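Side-chain contacts in haloacid dehalogenase (Pseudomonas aeruginosa, PDB 3UMC), which probably hydrolyses the carbon-halogen bond of L-2-haloacids to give 2-hydroxy acids, as a member of the haloacid dehalogenase-like hydrolase superfamily: residues L195-A198 with D202-A205; L26-G31 with H171-P176; M162-D167 with L180-L185. One frame throughout, in Å; residues are numbered along the deposited sequence.

Interaction 1: L195-A198 with D202-A205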
loop_
_atom_site.group_PDB
_atom_site.type_symbol
_atom_site.label_atom_id
_atom_site.label_comp_id
_atom_site.label_asym_id
_atom_site.label_seq_id
_atom_site.Cartn_x
_atom_site.Cartn_y
_atom_site.Cartn_z
ATOM N N LEU A 195 13.080 10.715 0.580
ATOM C CA LEU A 195 13.551 9.363 0.587
ATOM C C LEU A 195 14.552 9.196 1.698
ATOM O O LEU A 195 15.562 9.917 1.756
ATOM C CB LEU A 195 14.235 8.982 -0.706
ATOM C CG LEU A 195 14.877 7.558 -0.750
ATOM C CD1 LEU A 195 13.868 6.402 -0.504
ATOM C CD2 LEU A 195 15.710 7.323 -2.035
ATOM N N CYS A 196 14.339 8.154 2.496
ATOM C CA CYS A 196 15.316 7.716 3.503
ATOM C C CYS A 196 15.945 6.416 3.070
ATOM O O CYS A 196 15.246 5.440 2.815
ATOM C CB CYS A 196 14.599 7.576 4.841
ATOM S SG CYS A 196 15.617 6.904 6.181
ATOM N N ALA A 197 17.266 6.381 3.003
ATOM C CA ALA A 197 18.000 5.183 2.583
ATOM C C ALA A 197 19.365 5.076 3.199
ATOM O O ALA A 197 19.958 6.046 3.555
ATOM C CB ALA A 197 18.197 5.165 1.023
ATOM N N ALA A 198 19.891 3.865 3.223
ATOM C CA ALA A 198 21.269 3.603 3.628
ATOM C C ALA A 198 22.237 3.590 2.453
ATOM O O ALA A 198 23.440 3.287 2.603
ATOM C CB ALA A 198 21.321 2.264 4.361
ATOM N N ASP A 202 20.806 5.537 -4.223
ATOM C CA ASP A 202 19.363 5.736 -4.170
ATOM C C ASP A 202 18.992 7.178 -3.915
ATOM O O ASP A 202 18.045 7.752 -4.501
ATOM C CB ASP A 202 18.809 4.845 -3.031
ATOM C CG ASP A 202 17.345 4.429 -3.230
ATOM O OD1 ASP A 202 16.707 4.733 -4.259
ATOM O OD2 ASP A 202 16.835 3.784 -2.301
ATOM N N LEU A 203 19.746 7.769 -2.989
ATOM C CA LEU A 203 19.546 9.126 -2.583
ATOM C C LEU A 203 19.952 10.077 -3.764
ATOM O O LEU A 203 19.366 11.120 -3.973
ATOM C CB LEU A 203 20.381 9.361 -1.348
ATOM C CG LEU A 203 19.944 8.627 -0.067
ATOM C CD1 LEU A 203 20.887 9.059 1.015
ATOM C CD2 LEU A 203 18.484 9.015 0.352
ATOM N N LYS A 204 20.976 9.702 -4.485
ATOM C CA LYS A 204 21.478 10.516 -5.609
ATOM C C LYS A 204 20.394 10.585 -6.697
ATOM O O LYS A 204 20.060 11.681 -7.201
ATOM C CB LYS A 204 22.790 9.909 -6.101
ATOM C CG LYS A 204 23.448 10.606 -7.367
ATOM C CD LYS A 204 24.415 9.670 -8.034
ATOM C CE LYS A 204 25.035 10.240 -9.346
ATOM N NZ LYS A 204 24.275 11.411 -9.969
ATOM N N ALA A 205 19.803 9.426 -7.020
ATOM C CA ALA A 205 18.713 9.395 -8.010
ATOM C C ALA A 205 17.479 10.199 -7.556
ATOM O O ALA A 205 16.937 10.947 -8.332
ATOM C CB ALA A 205 18.343 7.959 -8.370
#

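Interaction 2: L26-G31 with H171-P176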
loop_
_atom_site.group_PDB
_atom_site.type_symbol
_atom_site.label_atom_id
_atom_site.label_comp_id
_atom_site.label_asym_id
_atom_site.label_seq_id
_atom_site.Cartn_x
_atom_site.Cartn_y
_atom_site.Cartn_z
ATOM N N LEU A 26 9.436 8.107 2.041
ATOM C CA LEU A 26 9.620 6.839 1.377
ATOM C C LEU A 26 10.887 6.218 1.966
ATOM O O LEU A 26 11.881 6.879 2.201
ATOM C CB LEU A 26 9.873 7.093 -0.114
ATOM C CG LEU A 26 8.826 7.814 -0.964
ATOM C CD1 LEU A 26 9.415 8.129 -2.402
ATOM C CD2 LEU A 26 7.636 6.971 -1.071
ATOM N N PHE A 27 10.866 4.925 2.109
ATOM C CA PHE A 27 11.988 4.224 2.605
ATOM C C PHE A 27 12.416 3.108 1.686
ATOM O O PHE A 27 11.644 2.279 1.340
ATOM C CB PHE A 27 11.599 3.508 3.924
ATOM C CG PHE A 27 11.366 4.401 5.054
ATOM C CD1 PHE A 27 12.371 4.664 5.951
ATOM C CD2 PHE A 27 10.122 4.951 5.261
ATOM C CE1 PHE A 27 12.162 5.426 7.008
ATOM C CE2 PHE A 27 9.905 5.764 6.365
ATOM C CZ PHE A 27 10.897 5.985 7.221
ATOM N N ASP A 28 13.706 3.031 1.439
ATOM C CA ASP A 28 14.347 1.792 1.030
ATOM C C ASP A 28 14.232 0.746 2.156
ATOM O O ASP A 28 14.155 1.133 3.304
ATOM C CB ASP A 28 15.822 2.103 0.695
ATOM C CG ASP A 28 16.598 0.856 0.323
ATOM O OD1 ASP A 28 16.237 0.230 -0.672
ATOM O OD2 ASP A 28 17.530 0.474 1.082
ATOM N N VAL A 29 14.197 -0.572 1.868
ATOM C CA VAL A 29 13.859 -1.516 2.946
ATOM C C VAL A 29 14.994 -2.479 3.244
ATOM O O VAL A 29 15.428 -2.571 4.408
ATOM C CB VAL A 29 12.584 -2.313 2.701
ATOM C CG1 VAL A 29 12.214 -3.081 3.900
ATOM C CG2 VAL A 29 11.398 -1.386 2.350
ATOM N N PHE A 30 15.491 -3.169 2.214
ATOM C CA PHE A 30 16.679 -3.999 2.386
ATOM C C PHE A 30 17.896 -3.220 2.795
ATOM O O PHE A 30 18.291 -2.289 2.123
ATOM C CB PHE A 30 17.010 -4.805 1.116
ATOM C CG PHE A 30 15.990 -5.866 0.804
ATOM C CD1 PHE A 30 15.186 -6.378 1.764
ATOM C CD2 PHE A 30 15.841 -6.344 -0.443
ATOM C CE1 PHE A 30 14.257 -7.345 1.454
ATOM C CE2 PHE A 30 14.910 -7.358 -0.728
ATOM C CZ PHE A 30 14.147 -7.839 0.217
ATOM N N GLY A 31 18.468 -3.597 3.926
ATOM C CA GLY A 31 19.633 -2.930 4.455
ATOM C C GLY A 31 19.261 -1.685 5.227
ATOM O O GLY A 31 19.675 -1.497 6.355
ATOM N N HIS A 171 9.654 -1.005 -13.131
ATOM C CA HIS A 171 11.033 -0.525 -13.155
ATOM C C HIS A 171 11.715 -0.831 -11.814
ATOM O O HIS A 171 11.051 -0.833 -10.762
ATOM C CB HIS A 171 11.039 0.971 -13.400
ATOM C CG HIS A 171 10.801 1.364 -14.826
ATOM N ND1 HIS A 171 11.829 1.506 -15.744
ATOM C CD2 HIS A 171 9.660 1.699 -15.483
ATOM C CE1 HIS A 171 11.327 1.904 -16.901
ATOM N NE2 HIS A 171 10.021 2.046 -16.764
ATOM N N TYR A 172 13.025 -1.095 -11.842
ATOM C CA TYR A 172 13.840 -1.203 -10.638
ATOM C C TYR A 172 14.558 0.109 -10.422
ATOM O O TYR A 172 14.940 0.789 -11.387
ATOM C CB TYR A 172 14.880 -2.326 -10.735
ATOM C CG TYR A 172 14.235 -3.683 -10.653
ATOM C CD1 TYR A 172 13.693 -4.112 -9.453
ATOM C CD2 TYR A 172 14.082 -4.504 -11.787
ATOM C CE1 TYR A 172 13.095 -5.295 -9.348
ATOM C CE2 TYR A 172 13.441 -5.731 -11.670
ATOM C CZ TYR A 172 12.963 -6.106 -10.446
ATOM O OH TYR A 172 12.324 -7.275 -10.215
ATOM N N LYS A 173 14.758 0.459 -9.152
ATOM C CA LYS A 173 15.500 1.658 -8.792
ATOM C C LYS A 173 16.897 1.442 -9.360
ATOM O O LYS A 173 17.332 0.305 -9.461
ATOM C CB LYS A 173 15.592 1.806 -7.281
ATOM C CG LYS A 173 14.268 2.019 -6.582
ATOM C CD LYS A 173 14.400 2.467 -5.092
ATOM C CE LYS A 173 14.910 1.358 -4.218
ATOM N NZ LYS A 173 15.050 1.772 -2.792
ATOM N N PRO A 174 17.603 2.509 -9.723
ATOM C CA PRO A 174 17.241 3.865 -9.671
ATOM C C PRO A 174 16.552 4.407 -10.979
ATOM O O PRO A 174 16.655 5.579 -11.240
ATOM C CB PRO A 174 18.595 4.539 -9.464
ATOM C CG PRO A 174 19.496 3.733 -10.479
ATOM C CD PRO A 174 18.997 2.331 -10.205
ATOM N N ASP A 175 15.811 3.603 -11.744
ATOM C CA ASP A 175 15.054 4.190 -12.857
ATOM C C ASP A 175 14.183 5.261 -12.248
ATOM O O ASP A 175 13.598 5.073 -11.145
ATOM C CB ASP A 175 14.168 3.172 -13.554
ATOM C CG ASP A 175 14.958 2.143 -14.320
ATOM O OD1 ASP A 175 16.190 2.372 -14.445
ATOM O OD2 ASP A 175 14.368 1.088 -14.760
ATOM N N PRO A 176 14.093 6.388 -12.919
ATOM C CA PRO A 176 13.359 7.498 -12.417
ATOM C C PRO A 176 11.856 7.243 -12.273
ATOM O O PRO A 176 11.188 7.935 -11.497
ATOM C CB PRO A 176 13.623 8.596 -13.425
ATOM C CG PRO A 176 14.288 7.984 -14.543
ATOM C CD PRO A 176 14.821 6.671 -14.163
#

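Interaction 3: M162-D167 with L180-L185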
loop_
_atom_site.group_PDB
_atom_site.type_symbol
_atom_site.label_atom_id
_atom_site.label_comp_id
_atom_site.label_asym_id
_atom_site.label_seq_id
_atom_site.Cartn_x
_atom_site.Cartn_y
_atom_site.Cartn_z
HETATM N N MSE A 162 1.627 2.675 3.102
HETATM C CA MSE A 162 1.522 2.203 1.717
HETATM C C MSE A 162 2.811 1.496 1.307
HETATM O O MSE A 162 3.895 1.795 1.824
HETATM C CB MSE A 162 1.321 3.436 0.831
HETATM C CG MSE A 162 1.107 3.207 -0.675
HETATM SE SE MSE A 162 -0.264 1.903 -1.148
HETATM C CE MSE A 162 -0.020 1.826 -3.156
ATOM N N LEU A 163 2.709 0.614 0.340
ATOM C CA LEU A 163 3.872 -0.020 -0.214
ATOM C C LEU A 163 3.927 0.395 -1.710
ATOM O O LEU A 163 2.913 0.253 -2.455
ATOM C CB LEU A 163 3.786 -1.543 -0.129
ATOM C CG LEU A 163 3.668 -2.316 1.222
ATOM C CD1 LEU A 163 3.215 -3.787 0.863
ATOM C CD2 LEU A 163 4.959 -2.471 1.885
ATOM N N LEU A 164 5.096 0.888 -2.133
ATOM C CA LEU A 164 5.270 1.391 -3.511
ATOM C C LEU A 164 6.428 0.704 -4.197
ATOM O O LEU A 164 7.481 1.257 -4.301
ATOM C CB LEU A 164 5.508 2.910 -3.495
ATOM C CG LEU A 164 4.294 3.654 -2.989
ATOM C CD1 LEU A 164 4.638 5.064 -2.592
ATOM C CD2 LEU A 164 3.103 3.559 -3.917
ATOM N N CYS A 165 6.242 -0.534 -4.596
ATOM C CA CYS A 165 7.331 -1.380 -5.020
ATOM C C CYS A 165 7.492 -1.344 -6.548
ATOM O O CYS A 165 6.642 -0.883 -7.255
ATOM C CB CYS A 165 7.024 -2.803 -4.612
ATOM S SG CYS A 165 6.845 -2.958 -2.782
ATOM N N ALA A 166 8.588 -1.903 -6.994
ATOM C CA ALA A 166 9.051 -1.849 -8.330
ATOM C C ALA A 166 8.038 -2.416 -9.283
ATOM O O ALA A 166 7.885 -1.895 -10.400
ATOM C CB ALA A 166 10.366 -2.605 -8.440
ATOM N N ASP A 167 7.368 -3.479 -8.832
ATOM C CA ASP A 167 6.351 -4.094 -9.660
ATOM C C ASP A 167 5.088 -3.266 -9.823
ATOM O O ASP A 167 4.295 -3.650 -10.597
ATOM C CB ASP A 167 6.037 -5.539 -9.250
ATOM C CG ASP A 167 5.325 -5.685 -7.891
ATOM O OD1 ASP A 167 5.447 -4.824 -6.980
ATOM O OD2 ASP A 167 4.587 -6.686 -7.758
ATOM N N LEU A 180 9.235 8.736 -9.369
ATOM C CA LEU A 180 8.185 9.584 -9.896
ATOM C C LEU A 180 6.861 8.907 -9.708
ATOM O O LEU A 180 5.895 9.563 -9.406
ATOM C CB LEU A 180 8.398 9.897 -11.412
ATOM C CG LEU A 180 9.649 10.658 -11.796
ATOM C CD1 LEU A 180 9.907 10.553 -13.365
ATOM C CD2 LEU A 180 9.572 12.040 -11.289
ATOM N N GLY A 181 6.787 7.596 -9.941
ATOM C CA GLY A 181 5.535 6.882 -9.707
ATOM C C GLY A 181 5.054 6.948 -8.244
ATOM O O GLY A 181 3.861 7.156 -7.974
ATOM N N ALA A 182 5.991 6.830 -7.310
ATOM C CA ALA A 182 5.668 6.896 -5.873
ATOM C C ALA A 182 4.997 8.216 -5.581
ATOM O O ALA A 182 3.951 8.229 -4.939
ATOM C CB ALA A 182 6.863 6.786 -5.061
ATOM N N CYS A 183 5.598 9.306 -6.059
ATOM C CA CYS A 183 5.059 10.634 -5.807
ATOM C C CYS A 183 3.734 10.839 -6.473
ATOM O O CYS A 183 2.848 11.474 -5.907
ATOM C CB CYS A 183 5.999 11.744 -6.251
ATOM S SG CYS A 183 7.682 11.733 -5.377
ATOM N N ARG A 184 3.573 10.245 -7.647
ATOM C CA ARG A 184 2.299 10.315 -8.382
ATOM C C ARG A 184 1.240 9.595 -7.544
ATOM O O ARG A 184 0.172 10.114 -7.313
ATOM C CB ARG A 184 2.459 9.675 -9.798
ATOM C CG ARG A 184 1.136 9.198 -10.407
ATOM C CD ARG A 184 1.251 8.849 -11.886
ATOM N NE ARG A 184 2.154 7.744 -12.069
ATOM C CZ ARG A 184 1.833 6.477 -11.856
ATOM N NH1 ARG A 184 0.631 6.188 -11.420
ATOM N NH2 ARG A 184 2.728 5.505 -12.050
ATOM N N LEU A 185 1.526 8.386 -7.066
ATOM C CA LEU A 185 0.488 7.682 -6.272
ATOM C C LEU A 185 0.151 8.365 -4.925
ATOM O O LEU A 185 -1.006 8.292 -4.427
ATOM C CB LEU A 185 0.825 6.205 -6.166
ATOM C CG LEU A 185 0.809 5.448 -7.507
ATOM C CD1 LEU A 185 1.438 4.061 -7.384
ATOM C CD2 LEU A 185 -0.698 5.348 -7.971
#

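Interaction 1: L195-A198 with D202-A205
The beta-alpha-beta unit of strand 193-197, helix 200-208 and strand 212-216 brings Leu195 and Ala197 against Asp202 and Leu203. It is part of the Rossmann-like core of the haloacid dehalogenase fold, with helix 200-208 packed on the parallel sheet. Leu195 turns CG anti to its own N (chi1 176°), and methyl CD2 reaches the start of the helix. There it sits almost squarely over one face of the Asp202 carboxylate, with CD2 3.5 Å from Asp202 CG. The same methyl lies 3.4 Å from the carbonyl O of Asp202. The two side chains cross at about a right angle. The acid therefore has an apolar cover on this face, while its oxygens bond elsewhere: OD1 to the hydroxyl of Tyr179 and OD2 to the ammonium of Lys173. These bonds hold the carboxylate in a buried place. Leu203 supplies the apolar half of the contact. Its CD2 packs 4.0 Å from Leu195 CD2 and 3.9 Å from Ala197 CB. Beneath them the strand backbone is met directly, as Leu203 CD2 rests 3.4 Å from Leu195 O.

Interaction 2: L26-G31 with H171-P176
With CG anti to the backbone N (chi1 177°), Asp28 swings its carboxylate toward Lys173 from just past the end of strand 24-27. The lysine chain is extended except for one bend at chi3 (-70°), and this bend carries NZ across to the aspartate. NZ then gives a hydrogen bond of 2.9 Å to Asp28 OD1, which is also a salt bridge. The bond comes to the anti side of OD1 and lies 24° out of the carboxylate plane. NZ also stands 3.6 Å from Asp28 CB, so the ammonium is close beside the carboxylate stem.

Asp28 follows the first strand of the sheet, in the Phe-Asp-Val-Phe-Gly sequence that matches the first conserved motif of the haloacid dehalogenase superfamily. Lys173 is at the place where that superfamily carries the lysine of its third motif. The pair is thus consistent with an active-site arrangement. NZ is gripped by more than Asp28: Asp202 OD2 makes a second salt bridge and Leu141 O accepts a hydrogen bond. Asp28 OD2 is paired with Thr32 OG1, just past the segment, in a hydrogen bond.

The lysine loop is braced from within. Lys173 N is itself held by Asn143 OD1. A cis peptide bond joins Lys173 to Pro174. Just beyond it, Asp175 N bonds back to Tyr172 O at 3.0 Å. His171 ND1 donates to Asp175 OD2 at 2.8 Å, with the oxygen at the ring edge and nearly in the ring plane. Asp175 OD1 turns instead to Arg76 in a salt bridge.

Interaction 3: M162-D167 with L180-L185
Leu164, Ala182 and Leu185 make this contact, and Leu164 buries the largest area, 66 Å². Leu164 follows directly after strand 162-163, at the edge of the parallel sheet within the chain. Ala182 and Leu185 are three residues apart on helix 176-186 and so come to the same side of it. Leu164 holds CG anti to its carbonyl carbon (chi1 -65°), and its two methyls fork toward two different residues. CD1 presses on the alanine, 3.7 Å from Ala182 CB and 3.9 Å from Ala182 CA. The small methyl of Ala182 lets the leucine branch come right down to the helix backbone. The CA atoms of Leu164 and Ala182 are accordingly only 6.0 Å apart. CD2 takes the other side of the fork and lies 3.9 Å from Leu185 CD1. These two leucines run past each other in opposite directions, alongside rather than end on. The helix itself is kept in shape by bonds such as Leu185 N to Gly181 O, at 2.8 Å. Close by, Leu185 packs on Asp167 of the second subunit, and selenomethionine Met162 packs on Met162 of that subunit. The contact thus lies near the dimer interface. All three side chains are aliphatic and buried, so the helix is held to the sheet edge here by fit and exclusion of water, not by directed bonds.

All three contacts belong to one Rossmann-like core and reach the same parallel sheet. Strands 24-27 and 193-197 are neighbours in it, and strand 162-163 lies at one outer edge. The centres of interactions 1 and 2 are about 8 Å apart, those of 2 and 3 about 10 Å, and those of 1 and 3 about 15 Å. Interactions 1 and 2 meet through the Asp202-Lys173 salt bridge and where Cys196 and Leu195 adjoin Leu26. Interactions 2 and 3 meet through Leu26 and Ala166. Along the chain the segments of 2 and 3 alternate, and interaction 1 follows both. Interaction 2 carries the probable active-site pair, interaction 1 adds Asp202 beside it, and interaction 3 lies toward the dimer interface.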